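Local structure of fatty Acyl-Adenylate Ligase (Escherichia coli, 3PBK) at residues Ile491-Gln497 against Ala556-Gln561; Gly457-Asp461 against Lys550-Ala554; Ile504-Ile508 against Pro540-Pro544; Ile363-Gln367 against Gly467-Trp471. The protein belongs to the AMP-binding enzymes of the ANL clan, which join a large N-terminal domain to a small, mobile C-terminal domain. All coordinates share one frame; numbering follows the deposited sequence.

Contact 1. Residues Ile491-Gln497 against Ala556-Gln561; sequences IAFVTAQ and AKKRYQ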
loop_
_atom_site.group_PDB
_atom_site.type_symbol
_atom_site.label_atom_id
_atom_site.label_comp_id
_atom_site.label_asym_id
_atom_site.label_seq_id
_atom_site.Cartn_x
_atom_site.Cartn_y
_atom_site.Cartn_z
ATOM N N ILE A 491 -11.885 15.187 2.741
ATOM C CA ILE A 491 -11.176 14.870 3.976
ATOM C C ILE A 491 -11.890 15.486 5.172
ATOM O O ILE A 491 -12.216 16.681 5.165
ATOM C CB ILE A 491 -9.789 15.483 3.986
ATOM C CG1 ILE A 491 -9.007 15.063 2.758
ATOM C CG2 ILE A 491 -9.047 15.092 5.247
ATOM C CD1 ILE A 491 -7.814 15.964 2.506
ATOM N N ALA A 492 -12.113 14.680 6.206
ATOM C CA ALA A 492 -12.725 15.175 7.426
ATOM C C ALA A 492 -11.794 14.994 8.624
ATOM O O ALA A 492 -11.083 14.002 8.739
ATOM C CB ALA A 492 -14.061 14.498 7.663
ATOM N N PHE A 493 -11.787 15.984 9.505
ATOM C CA PHE A 493 -11.031 15.899 10.744
ATOM C C PHE A 493 -11.559 16.928 11.733
ATOM O O PHE A 493 -12.345 17.811 11.371
ATOM C CB PHE A 493 -9.541 16.104 10.489
ATOM C CG PHE A 493 -9.211 17.425 9.866
ATOM C CD1 PHE A 493 -9.181 17.569 8.490
ATOM C CD2 PHE A 493 -8.926 18.526 10.655
ATOM C CE1 PHE A 493 -8.873 18.787 7.915
ATOM C CE2 PHE A 493 -8.625 19.741 10.087
ATOM C CZ PHE A 493 -8.597 19.872 8.715
ATOM N N VAL A 494 -11.142 16.804 12.985
ATOM C CA VAL A 494 -11.566 17.759 13.995
ATOM C C VAL A 494 -10.406 18.655 14.411
ATOM O O VAL A 494 -9.310 18.184 14.707
ATOM C CB VAL A 494 -12.203 17.074 15.225
ATOM C CG1 VAL A 494 -11.284 16.010 15.794
ATOM C CG2 VAL A 494 -12.557 18.103 16.273
ATOM N N THR A 495 -10.659 19.958 14.401
ATOM C CA THR A 495 -9.658 20.944 14.769
ATOM C C THR A 495 -9.375 20.866 16.266
ATOM O O THR A 495 -10.131 20.251 17.019
ATOM C CB THR A 495 -10.114 22.355 14.365
ATOM O OG1 THR A 495 -8.965 23.167 14.122
ATOM C CG2 THR A 495 -10.980 22.993 15.436
ATOM N N ALA A 496 -8.276 21.461 16.706
ATOM C CA ALA A 496 -7.930 21.398 18.121
ATOM C C ALA A 496 -8.885 22.235 18.971
ATOM O O ALA A 496 -8.916 22.097 20.190
ATOM C CB ALA A 496 -6.489 21.817 18.345
ATOM N N GLN A 497 -9.663 23.102 18.322
ATOM C CA GLN A 497 -10.706 23.885 18.998
ATOM C C GLN A 497 -12.036 23.131 19.008
ATOM O O GLN A 497 -13.092 23.697 19.321
ATOM C CB GLN A 497 -10.885 25.257 18.335
ATOM C CG GLN A 497 -9.680 26.197 18.467
ATOM C CD GLN A 497 -8.537 25.847 17.520
ATOM O OE1 GLN A 497 -7.411 25.618 17.958
ATOM N NE2 GLN A 497 -8.826 25.809 16.216
ATOM N N ALA A 556 -3.360 16.884 6.870
ATOM C CA ALA A 556 -4.240 18.010 6.588
ATOM C C ALA A 556 -4.720 18.677 7.876
ATOM O O ALA A 556 -4.895 19.898 7.918
ATOM C CB ALA A 556 -5.423 17.561 5.748
ATOM N N LYS A 557 -4.931 17.877 8.919
ATOM C CA LYS A 557 -5.392 18.385 10.212
ATOM C C LYS A 557 -4.405 19.375 10.830
ATOM O O LYS A 557 -4.802 20.355 11.456
ATOM C CB LYS A 557 -5.664 17.228 11.185
ATOM C CG LYS A 557 -6.103 17.657 12.592
ATOM C CD LYS A 557 -6.389 16.457 13.496
ATOM C CE LYS A 557 -6.739 16.912 14.917
ATOM N NZ LYS A 557 -7.131 15.787 15.829
ATOM N N LYS A 558 -3.115 19.117 10.658
ATOM C CA LYS A 558 -2.098 19.994 11.225
ATOM C C LYS A 558 -1.809 21.173 10.310
ATOM O O LYS A 558 -1.665 22.296 10.777
ATOM C CB LYS A 558 -0.827 19.218 11.586
ATOM C CG LYS A 558 -0.860 18.669 13.025
ATOM C CD LYS A 558 -2.131 17.827 13.310
ATOM C CE LYS A 558 -2.529 17.798 14.803
ATOM N NZ LYS A 558 -3.361 18.977 15.226
ATOM N N ARG A 559 -1.735 20.919 9.010
ATOM C CA ARG A 559 -1.639 22.002 8.041
ATOM C C ARG A 559 -2.636 23.094 8.383
ATOM O O ARG A 559 -2.295 24.279 8.419
ATOM C CB ARG A 559 -1.972 21.494 6.648
ATOM C CG ARG A 559 -0.796 21.267 5.759
ATOM C CD ARG A 559 -1.258 21.261 4.321
ATOM N NE ARG A 559 -0.303 20.563 3.475
ATOM C CZ ARG A 559 -0.393 19.277 3.159
ATOM N NH1 ARG A 559 -1.413 18.549 3.611
ATOM N NH2 ARG A 559 0.531 18.726 2.384
ATOM N N TYR A 560 -3.880 22.672 8.610
ATOM C CA TYR A 560 -4.972 23.569 8.957
ATOM C C TYR A 560 -4.718 24.233 10.314
ATOM O O TYR A 560 -4.863 25.449 10.447
ATOM C CB TYR A 560 -6.300 22.799 8.960
ATOM C CG TYR A 560 -7.506 23.616 9.388
ATOM C CD1 TYR A 560 -7.726 23.921 10.731
ATOM C CD2 TYR A 560 -8.430 24.071 8.450
ATOM C CE1 TYR A 560 -8.821 24.667 11.127
ATOM C CE2 TYR A 560 -9.534 24.815 8.838
ATOM C CZ TYR A 560 -9.723 25.115 10.179
ATOM O OH TYR A 560 -10.820 25.858 10.578
ATOM N N GLN A 561 -4.334 23.432 11.310
ATOM C CA GLN A 561 -4.028 23.920 12.659
ATOM C C GLN A 561 -2.921 24.974 12.670
ATOM O O GLN A 561 -3.086 26.059 13.232
ATOM C CB GLN A 561 -3.596 22.758 13.554
ATOM C CG GLN A 561 -3.814 23.016 15.026
ATOM C CD GLN A 561 -5.286 23.025 15.366
ATOM O OE1 GLN A 561 -5.898 24.091 15.514
ATOM N NE2 GLN A 561 -5.881 21.831 15.457
#
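Phe493, near the end of strand 490-494, supplies the aromatic half of this contact and lays its ring on the backbone of helix 553-564. Lys557 CA stands over one face, 3.6 Å from the centroid of the Phe493 ring, in a CH-pi arrangement. The first torsion (chi1 59°) tucks the Phe493 ring between its own backbone N and carbonyl carbon, turning this face to the helix. The rim of the same ring points at Tyr560: the two form an offset edge-to-face pair with centroids 5.7 Å apart and planes inclined at 72°. Thr495 approaches the Tyr560 ring obliquely, its OG1 3.4 Å from Tyr560 CE1.

Aliphatic contacts extend the aromatic core on two sides. Toward the start of the strand, Ala556 CB meets both Ile491 CD1 and Phe493 CE1, each at 4.3 Å. On the other flank the fully stretched Lys557 side chain begins against the ring, with CG 3.5 Å from Phe493 CD2, then runs alongside Val494 and points the same way.

Backbone hydrogen bonds tie Ile491 and Phe493 to Gln503 and Ile501 of strand 500-505, whose side chains also touch Ala556 and Tyr560. The helix thus packs across a face of the small three-stranded sheet, its axis 8.9 Å from that of the strand and crossing it at -61°. The chemistry implies adhesion by ring faces, ring edges and aliphatic carbons, while the backbone of Ile491 and Phe493 bonds to the neighbouring strand.

Contact 2. Residues Gly457-Asp461 against Lys550-Ala554; sequences GRIKD and KPARA. With 1ZZ (5'-O-[(S)-(dodecanoyloxy)(hydroxy)phosphoryl]adenosine), chain C.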
loop_
_atom_site.group_PDB
_atom_site.type_symbol
_atom_site.label_atom_id
_atom_site.label_comp_id
_atom_site.label_asym_id
_atom_site.label_seq_id
_atom_site.Cartn_x
_atom_site.Cartn_y
_atom_site.Cartn_z
ATOM N N GLY A 457 -10.642 1.678 10.703
ATOM C CA GLY A 457 -9.883 2.872 10.364
ATOM C C GLY A 457 -8.625 3.062 11.210
ATOM O O GLY A 457 -8.286 2.210 12.032
ATOM N N ARG A 458 -7.927 4.181 11.006
ATOM C CA ARG A 458 -6.727 4.511 11.774
ATOM C C ARG A 458 -7.085 5.319 13.017
ATOM O O ARG A 458 -7.957 6.198 12.967
ATOM C CB ARG A 458 -5.750 5.319 10.922
ATOM C CG ARG A 458 -5.142 4.573 9.754
ATOM C CD ARG A 458 -4.064 5.402 9.065
ATOM N NE ARG A 458 -3.141 5.984 10.045
ATOM C CZ ARG A 458 -1.940 6.497 9.760
ATOM N NH1 ARG A 458 -1.492 6.501 8.505
ATOM N NH2 ARG A 458 -1.182 7.002 10.736
ATOM N N ILE A 459 -6.404 5.025 14.127
ATOM C CA ILE A 459 -6.572 5.794 15.364
ATOM C C ILE A 459 -6.298 7.275 15.107
ATOM O O ILE A 459 -7.037 8.146 15.569
ATOM C CB ILE A 459 -5.623 5.325 16.480
ATOM C CG1 ILE A 459 -5.552 3.801 16.528
ATOM C CG2 ILE A 459 -6.092 5.848 17.809
ATOM C CD1 ILE A 459 -4.637 3.258 17.625
ATOM N N LYS A 460 -5.225 7.539 14.368
ATOM C CA LYS A 460 -4.859 8.885 13.935
ATOM C C LYS A 460 -6.015 9.633 13.263
ATOM O O LYS A 460 -6.225 10.814 13.531
ATOM C CB LYS A 460 -3.678 8.801 12.967
ATOM C CG LYS A 460 -2.720 9.967 13.026
ATOM C CD LYS A 460 -1.367 9.581 12.417
ATOM C CE LYS A 460 -0.339 10.715 12.535
ATOM N NZ LYS A 460 -0.197 11.229 13.939
ATOM N N ASP A 461 -6.762 8.945 12.397
ATOM C CA ASP A 461 -7.834 9.579 11.616
ATOM C C ASP A 461 -9.140 9.781 12.377
ATOM O O ASP A 461 -9.991 10.572 11.956
ATOM C CB ASP A 461 -8.134 8.774 10.353
ATOM C CG ASP A 461 -6.986 8.773 9.386
ATOM O OD1 ASP A 461 -6.109 9.654 9.530
ATOM O OD2 ASP A 461 -6.962 7.895 8.488
ATOM N N LYS A 550 -2.182 6.942 0.859
ATOM C CA LYS A 550 -3.544 7.128 1.378
ATOM C C LYS A 550 -3.837 8.621 1.657
ATOM O O LYS A 550 -2.951 9.459 1.490
ATOM C CB LYS A 550 -3.802 6.227 2.609
ATOM C CG LYS A 550 -2.877 6.435 3.824
ATOM C CD LYS A 550 -3.576 6.016 5.141
ATOM C CE LYS A 550 -3.460 4.503 5.453
ATOM N NZ LYS A 550 -2.456 4.170 6.535
ATOM N N PRO A 551 -5.078 8.965 2.064
ATOM C CA PRO A 551 -5.374 10.388 2.297
ATOM C C PRO A 551 -4.727 10.897 3.581
ATOM O O PRO A 551 -4.999 10.374 4.658
ATOM C CB PRO A 551 -6.904 10.417 2.453
ATOM C CG PRO A 551 -7.391 9.023 2.115
ATOM C CD PRO A 551 -6.240 8.109 2.364
ATOM N N ALA A 552 -3.882 11.909 3.472
ATOM C CA ALA A 552 -3.211 12.448 4.649
ATOM C C ALA A 552 -4.178 13.240 5.520
ATOM O O ALA A 552 -4.067 14.463 5.633
ATOM C CB ALA A 552 -2.034 13.320 4.240
ATOM N N ARG A 553 -5.130 12.546 6.133
ATOM C CA ARG A 553 -6.085 13.211 7.001
ATOM C C ARG A 553 -5.358 13.933 8.116
ATOM O O ARG A 553 -5.523 15.135 8.298
ATOM C CB ARG A 553 -7.064 12.207 7.594
ATOM C CG ARG A 553 -8.196 11.832 6.674
ATOM C CD ARG A 553 -9.220 11.000 7.400
ATOM N NE ARG A 553 -10.262 10.545 6.493
ATOM C CZ ARG A 553 -10.225 9.403 5.820
ATOM N NH1 ARG A 553 -9.195 8.583 5.946
ATOM N NH2 ARG A 553 -11.230 9.075 5.027
ATOM N N ALA A 554 -4.549 13.188 8.863
ATOM C CA ALA A 554 -3.835 13.749 10.000
ATOM C C ALA A 554 -2.915 14.888 9.564
ATOM O O ALA A 554 -2.745 15.879 10.285
ATOM C CB ALA A 554 -3.051 12.672 10.718
HETATM P P 1ZZ C . 1.030 0.095 3.966
HETATM C C1 1ZZ C . 0.188 -11.853 -4.824
HETATM N N1 1ZZ C . -4.952 -0.494 5.755
HETATM O O1 1ZZ C . -1.310 -1.373 2.093
HETATM C C2 1ZZ C . 0.090 -11.379 -3.399
HETATM N N2 1ZZ C . -5.463 -2.345 4.649
HETATM O O2 1ZZ C . 0.756 -1.328 3.177
HETATM C C3 1ZZ C . -0.476 -9.984 -3.147
HETATM N N3 1ZZ C . -7.327 -0.073 6.601
HETATM O O3 1ZZ C . 2.053 0.075 5.184
HETATM C C4 1ZZ C . -0.725 -9.650 -1.665
HETATM N N4 1ZZ C . -8.877 -1.653 5.912
HETATM O O4 1ZZ C . 1.499 1.054 3.100
HETATM C C5 1ZZ C . -1.657 -8.515 -1.227
HETATM N N5 1ZZ C . -8.162 -3.523 4.523
HETATM O O5 1ZZ C . -0.361 0.575 4.584
HETATM C C6 1ZZ C . -1.285 -7.969 0.127
HETATM O O6 1ZZ C . -2.936 0.536 5.651
HETATM C C7 1ZZ C . -2.340 -7.479 1.085
HETATM O O7 1ZZ C . -4.315 1.474 8.766
HETATM C C8 1ZZ C . -1.945 -6.375 2.040
HETATM O O8 1ZZ C . -2.002 -0.183 9.030
HETATM C C9 1ZZ C . -2.764 -5.077 2.088
HETATM C C10 1ZZ C . -2.077 -3.735 2.065
HETATM C C11 1ZZ C . -0.797 -3.381 2.686
HETATM C C12 1ZZ C . -0.532 -1.952 2.779
HETATM C C13 1ZZ C . -0.519 0.340 5.959
HETATM C C14 1ZZ C . -1.862 0.724 6.593
HETATM C C15 1ZZ C . -2.535 -0.016 7.765
HETATM C C16 1ZZ C . -3.862 0.619 7.749
HETATM C C17 1ZZ C . -4.186 0.652 6.295
HETATM C C18 1ZZ C . -4.457 -1.469 4.996
HETATM C C19 1ZZ C . -6.627 -1.867 5.252
HETATM C C20 1ZZ C . -6.352 -0.765 5.906
HETATM C C21 1ZZ C . -8.593 -0.560 6.568
HETATM C C22 1ZZ C . -7.865 -2.337 5.223
#
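Arg458 and Lys550 meet in the ligand pocket, where two core motifs known from the ANL clan converge: Gly457-Asp461 (GRIKD) fits the A8 motif, and Lys550 fits the lysine of A10. Their like-charged ends lie close, Arg458 NH1 3.2 Å from Lys550 NZ, a pair of donors and not a hydrogen bond; the two side chains cross beside the sugar of 5'-O-[(S)-(dodecanoyloxy)(hydroxy)phosphoryl]adenosine. Arg458 CG lies 3.4 Å from O7 of that ligand, and Lys550 NZ 3.5 Å from its C14. Asp444, which hydrogen-bonds the ligand, also touches the Arg458 side chain.

Farther from the ligand, Asp461 faces the first turn of helix 553-564. Its OD2 forms a weak, long salt bridge with Arg553 NH1 (3.5 Å), met at the edge of the guanidinium group, whose plane is inclined 59° to the carboxylate. The Arg553 chain, extended from CG to NE, carries that group past Asp461 to a stronger partner, Glu476. Lys460 adds an apolar touch, its CG 3.6 Å from Ala554 CB.

A lysine delivered by the C-terminal part to a pocket bordered by the A8 segment is consistent with an ANL enzyme that has a ligand bound in this pocket.

Contact 3. Residues Ile504-Ile508 against Pro540-Pro544; sequences IQCRI and PHSIP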
loop_
_atom_site.group_PDB
_atom_site.type_symbol
_atom_site.label_atom_id
_atom_site.label_comp_id
_atom_site.label_asym_id
_atom_site.label_seq_id
_atom_site.Cartn_x
_atom_site.Cartn_y
_atom_site.Cartn_z
ATOM N N ILE A 504 -12.866 19.759 0.807
ATOM C CA ILE A 504 -13.211 19.135 -0.464
ATOM C C ILE A 504 -12.447 19.808 -1.602
ATOM O O ILE A 504 -12.600 21.006 -1.851
ATOM C CB ILE A 504 -14.725 19.219 -0.762
ATOM C CG1 ILE A 504 -15.541 18.690 0.417
ATOM C CG2 ILE A 504 -15.065 18.453 -2.028
ATOM C CD1 ILE A 504 -17.031 18.720 0.182
ATOM N N GLN A 505 -11.607 19.034 -2.276
ATOM C CA GLN A 505 -10.911 19.524 -3.444
ATOM C C GLN A 505 -11.799 19.182 -4.614
ATOM O O GLN A 505 -12.211 18.035 -4.758
ATOM C CB GLN A 505 -9.546 18.851 -3.584
ATOM C CG GLN A 505 -9.612 17.376 -3.907
ATOM C CD GLN A 505 -8.243 16.788 -4.173
ATOM O OE1 GLN A 505 -7.223 17.352 -3.763
ATOM N NE2 GLN A 505 -8.209 15.646 -4.864
ATOM N N CYS A 506 -12.116 20.177 -5.436
ATOM C CA CYS A 506 -13.062 19.966 -6.525
ATOM C C CYS A 506 -12.896 20.944 -7.684
ATOM O O CYS A 506 -12.303 22.019 -7.540
ATOM C CB CYS A 506 -14.481 20.083 -5.993
ATOM S SG CYS A 506 -14.786 21.732 -5.355
ATOM N N ARG A 507 -13.460 20.560 -8.825
ATOM C CA ARG A 507 -13.378 21.347 -10.049
ATOM C C ARG A 507 -14.659 22.165 -10.310
ATOM O O ARG A 507 -14.926 22.566 -11.448
ATOM C CB ARG A 507 -13.076 20.426 -11.243
ATOM C CG ARG A 507 -11.707 19.754 -11.208
ATOM C CD ARG A 507 -11.622 18.599 -12.201
ATOM N NE ARG A 507 -10.342 17.896 -12.103
ATOM C CZ ARG A 507 -10.069 16.739 -12.705
ATOM N NH1 ARG A 507 -10.997 16.149 -13.454
ATOM N NH2 ARG A 507 -8.873 16.167 -12.562
ATOM N N ILE A 508 -15.443 22.418 -9.266
ATOM C CA ILE A 508 -16.687 23.168 -9.433
ATOM C C ILE A 508 -16.400 24.653 -9.601
ATOM O O ILE A 508 -16.020 25.335 -8.656
ATOM C CB ILE A 508 -17.655 22.958 -8.252
ATOM C CG1 ILE A 508 -18.133 21.507 -8.208
ATOM C CG2 ILE A 508 -18.850 23.883 -8.369
ATOM C CD1 ILE A 508 -18.671 21.073 -6.860
ATOM N N PRO A 540 -8.253 21.813 -7.163
ATOM C CA PRO A 540 -7.651 20.499 -7.380
ATOM C C PRO A 540 -6.263 20.645 -7.982
ATOM O O PRO A 540 -6.015 21.610 -8.711
ATOM C CB PRO A 540 -8.592 19.882 -8.403
ATOM C CG PRO A 540 -8.935 21.063 -9.294
ATOM C CD PRO A 540 -8.965 22.287 -8.365
ATOM N N HIS A 541 -5.352 19.740 -7.643
ATOM C CA HIS A 541 -5.544 18.814 -6.539
ATOM C C HIS A 541 -4.742 19.418 -5.399
ATOM O O HIS A 541 -3.524 19.581 -5.496
ATOM C CB HIS A 541 -5.047 17.406 -6.898
ATOM C CG HIS A 541 -3.689 17.380 -7.540
ATOM N ND1 HIS A 541 -3.422 17.992 -8.749
ATOM C CD2 HIS A 541 -2.526 16.803 -7.148
ATOM C CE1 HIS A 541 -2.153 17.803 -9.066
ATOM N NE2 HIS A 541 -1.588 17.083 -8.113
ATOM N N SER A 542 -5.428 19.771 -4.324
ATOM C CA SER A 542 -4.845 20.673 -3.349
ATOM C C SER A 542 -4.527 20.047 -1.984
ATOM O O SER A 542 -3.942 20.705 -1.116
ATOM C CB SER A 542 -5.739 21.915 -3.230
ATOM O OG SER A 542 -6.070 22.222 -1.895
ATOM N N ILE A 543 -4.868 18.766 -1.817
ATOM C CA ILE A 543 -4.780 18.100 -0.503
ATOM C C ILE A 543 -3.803 16.906 -0.330
ATOM O O ILE A 543 -3.775 16.313 0.750
ATOM C CB ILE A 543 -6.188 17.622 -0.036
ATOM C CG1 ILE A 543 -6.682 16.469 -0.915
ATOM C CG2 ILE A 543 -7.204 18.772 -0.049
ATOM C CD1 ILE A 543 -8.182 16.269 -0.862
ATOM N N PRO A 544 -2.967 16.601 -1.353
ATOM C CA PRO A 544 -2.267 15.322 -1.590
ATOM C C PRO A 544 -2.158 14.277 -0.458
ATOM O O PRO A 544 -2.517 14.501 0.701
ATOM C CB PRO A 544 -0.877 15.779 -2.046
ATOM C CG PRO A 544 -1.173 16.996 -2.855
ATOM C CD PRO A 544 -2.374 17.670 -2.183
#
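Gln505 OE1 is gripped by two successive backbone N-H groups, those of Ser542 (N to OE1 3.1 Å) and Ile543 (N to OE1 3.4 Å). Both hydrogen bonds are weak and bent, the Ser542 one having an N-H...O angle of 134°, yet together they hold one carbonyl oxygen against the loop. The setting is the small three-stranded sheet of the C-terminal domain, in which strand 500-505 runs parallel to strand 533-538. The chain leaving the second of these strands folds back beside the end of the first, and the touching parts of the two segments run 176° apart, almost exactly antiparallel.

Several features bring the amide to its partners. Gln505 CG sits between the backbone N and the carbonyl carbon (chi1 68°), and an extended chain beyond CG places the amide beside the loop. The other end of the amide is fixed as well, because NE2 donates to Asp489 OD1; with both ends engaged, rotation of the group is restrained. Ile543 lies obliquely across the stem of the glutamine, its CD1 3.5 Å from Gln505 CG, and its side chain also touches Leu538.

The peptide bond between Pro540 and His541 is modelled as cis. His541 itself leads its imidazole outward, where NE2 makes a weak hydrogen bond to Gln111. Behind it, the Pro540 ring covers the chain just past the strand: Pro540 CD rests 3.4 Å from Cys506 O, and Pro540 CG lies 3.6 Å from Arg507 CG.

Contact 4. Residues Ile363-Gln367 against Gly467-Trp471; sequences ILEYQ and GRNIW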
loop_
_atom_site.group_PDB
_atom_site.type_symbol
_atom_site.label_atom_id
_atom_site.label_comp_id
_atom_site.label_asym_id
_atom_site.label_seq_id
_atom_site.Cartn_x
_atom_site.Cartn_y
_atom_site.Cartn_z
ATOM N N ILE A 363 -24.146 2.848 18.476
ATOM C CA ILE A 363 -23.496 2.051 19.501
ATOM C C ILE A 363 -21.972 2.046 19.329
ATOM O O ILE A 363 -21.221 1.958 20.294
ATOM C CB ILE A 363 -24.052 0.631 19.539
ATOM C CG1 ILE A 363 -25.529 0.677 19.903
ATOM C CG2 ILE A 363 -23.303 -0.207 20.551
ATOM C CD1 ILE A 363 -25.996 -0.567 20.570
ATOM N N LEU A 364 -21.520 2.160 18.091
ATOM C CA LEU A 364 -20.098 2.224 17.799
ATOM C C LEU A 364 -19.510 3.581 18.216
ATOM O O LEU A 364 -18.511 3.659 18.933
ATOM C CB LEU A 364 -19.891 2.006 16.298
ATOM C CG LEU A 364 -18.465 1.834 15.786
ATOM C CD1 LEU A 364 -18.131 0.363 15.791
ATOM C CD2 LEU A 364 -18.293 2.420 14.387
ATOM N N GLU A 365 -20.138 4.654 17.758
ATOM C CA GLU A 365 -19.657 5.994 18.048
ATOM C C GLU A 365 -19.652 6.294 19.538
ATOM O O GLU A 365 -18.690 6.861 20.045
ATOM C CB GLU A 365 -20.491 7.027 17.287
ATOM C CG GLU A 365 -20.380 6.853 15.777
ATOM C CD GLU A 365 -21.194 7.855 14.955
ATOM O OE1 GLU A 365 -22.089 8.555 15.505
ATOM O OE2 GLU A 365 -20.931 7.918 13.729
ATOM N N TYR A 366 -20.711 5.897 20.241
ATOM C CA TYR A 366 -20.897 6.297 21.637
ATOM C C TYR A 366 -20.353 5.311 22.684
ATOM O O TYR A 366 -19.962 5.708 23.786
ATOM C CB TYR A 366 -22.368 6.615 21.917
ATOM C CG TYR A 366 -22.858 7.934 21.332
ATOM C CD1 TYR A 366 -23.450 7.984 20.070
ATOM C CD2 TYR A 366 -22.749 9.124 22.046
ATOM C CE1 TYR A 366 -23.908 9.186 19.533
ATOM C CE2 TYR A 366 -23.209 10.327 21.521
ATOM C CZ TYR A 366 -23.789 10.355 20.260
ATOM O OH TYR A 366 -24.248 11.544 19.720
ATOM N N GLN A 367 -20.310 4.031 22.341
ATOM C CA GLN A 367 -19.920 3.007 23.313
ATOM C C GLN A 367 -18.789 2.108 22.811
ATOM O O GLN A 367 -18.471 1.086 23.423
ATOM C CB GLN A 367 -21.145 2.175 23.708
ATOM C CG GLN A 367 -22.294 3.041 24.196
ATOM C CD GLN A 367 -23.601 2.289 24.303
ATOM O OE1 GLN A 367 -23.617 1.080 24.550
ATOM N NE2 GLN A 367 -24.713 3.005 24.130
ATOM N N GLY A 467 -17.285 12.691 24.333
ATOM C CA GLY A 467 -18.125 11.542 24.595
ATOM C C GLY A 467 -18.535 10.662 23.424
ATOM O O GLY A 467 -19.219 9.659 23.632
ATOM N N ARG A 468 -18.147 11.014 22.202
ATOM C CA ARG A 468 -18.305 10.073 21.098
ATOM C C ARG A 468 -17.297 10.243 19.967
ATOM O O ARG A 468 -16.763 11.328 19.746
ATOM C CB ARG A 468 -19.754 10.017 20.584
ATOM C CG ARG A 468 -20.322 11.295 19.989
ATOM C CD ARG A 468 -20.047 11.400 18.503
ATOM N NE ARG A 468 -21.086 10.905 17.592
ATOM C CZ ARG A 468 -22.047 11.662 17.060
ATOM N NH1 ARG A 468 -22.154 12.941 17.398
ATOM N NH2 ARG A 468 -22.911 11.136 16.197
ATOM N N ASN A 469 -17.024 9.139 19.280
ATOM C CA ASN A 469 -16.090 9.122 18.170
ATOM C C ASN A 469 -16.841 8.995 16.860
ATOM O O ASN A 469 -17.788 8.226 16.771
ATOM C CB ASN A 469 -15.136 7.932 18.293
ATOM C CG ASN A 469 -14.619 7.742 19.697
ATOM O OD1 ASN A 469 -13.958 8.622 20.262
ATOM N ND2 ASN A 469 -14.917 6.581 20.274
ATOM N N ILE A 470 -16.414 9.732 15.840
ATOM C CA ILE A 470 -16.991 9.587 14.508
ATOM C C ILE A 470 -15.922 9.175 13.493
ATOM O O ILE A 470 -14.833 9.742 13.480
ATOM C CB ILE A 470 -17.670 10.896 14.062
ATOM C CG1 ILE A 470 -18.668 11.341 15.126
ATOM C CG2 ILE A 470 -18.369 10.725 12.719
ATOM C CD1 ILE A 470 -19.371 12.640 14.802
ATOM N N TRP A 471 -16.224 8.188 12.652
ATOM C CA TRP A 471 -15.299 7.795 11.588
ATOM C C TRP A 471 -15.319 8.744 10.394
ATOM O O TRP A 471 -16.289 8.779 9.649
ATOM C CB TRP A 471 -15.570 6.362 11.142
ATOM C CG TRP A 471 -14.930 5.383 12.051
ATOM C CD1 TRP A 471 -13.858 4.591 11.776
ATOM C CD2 TRP A 471 -15.291 5.120 13.408
ATOM N NE1 TRP A 471 -13.536 3.839 12.873
ATOM C CE2 TRP A 471 -14.399 4.144 13.892
ATOM C CE3 TRP A 471 -16.290 5.605 14.259
ATOM C CZ2 TRP A 471 -14.475 3.639 15.189
ATOM C CZ3 TRP A 471 -16.368 5.100 15.548
ATOM C CH2 TRP A 471 -15.464 4.126 16.000
#
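Glu365 and Arg468 form the tight, polar centre of the contact between helix 361-367 and the short strand 468-470. Arg468 NH2 donates to Glu365 OE1 at 2.8 Å, nearly straight (160°), reaching the syn side of the carboxylate though 31° out of its plane. Arg468 NE adds a weak bond to the same oxygen. Bends at the second and third torsions fold the arginine back so that its guanidinium runs alongside the glutamate. One guanidinium face is covered by Ile470 CD1, 3.6 Å above the plane, and the opposite one by Tyr366 OH. A backbone bond, Asn469 N to Glu365 O (2.9 Å), pins strand to helix.

The buried side continues with Leu364, whose CD2 stands over the six-membered ring of Trp471, 3.7 Å from its centroid and 18° off the normal.

The solvent side, by contrast, is carried by the exposed Tyr366 and Gly467. There the contact rests on one ring lying over the aliphatic stem of Arg468, with Arg468 CB 3.7 Å from the Tyr366 ring centroid.

Both charged groups have second partners: Glu365 OE2 pairs with Arg361, and Arg468 NH2 also donates to Phe529 O. A buried carboxylate shared by two arginines probably remains ionised, so the chemistry implies a charged joint flanked by Ile470 on one side and the tyrosine hydroxyl on the other.

Contact 2 touches all the others. Contacts 1 and 2, with centres about 11 Å apart, share helix 553-564; contact 3 meets contact 2 through Pro544 and Ala552, and contact 4 meets it where Trp471 nears Gly457. Contacts 1 and 3, centres about 16 Å apart, use neighbouring strands of one sheet and meet through Ile491 and Ile543. Contacts 3 and 4 are the most distant pair, about 29 Å between centres. Along the chain contact 4 opens first and alternates with contact 2; contact 3 is nested within the loops closed by contacts 1 and 2. Contacts 1 and 3 therefore knit the C-terminal domain itself, whereas contact 2 brings that domain to the ligand pocket and contact 4 joins 467-471 to helix 361-367.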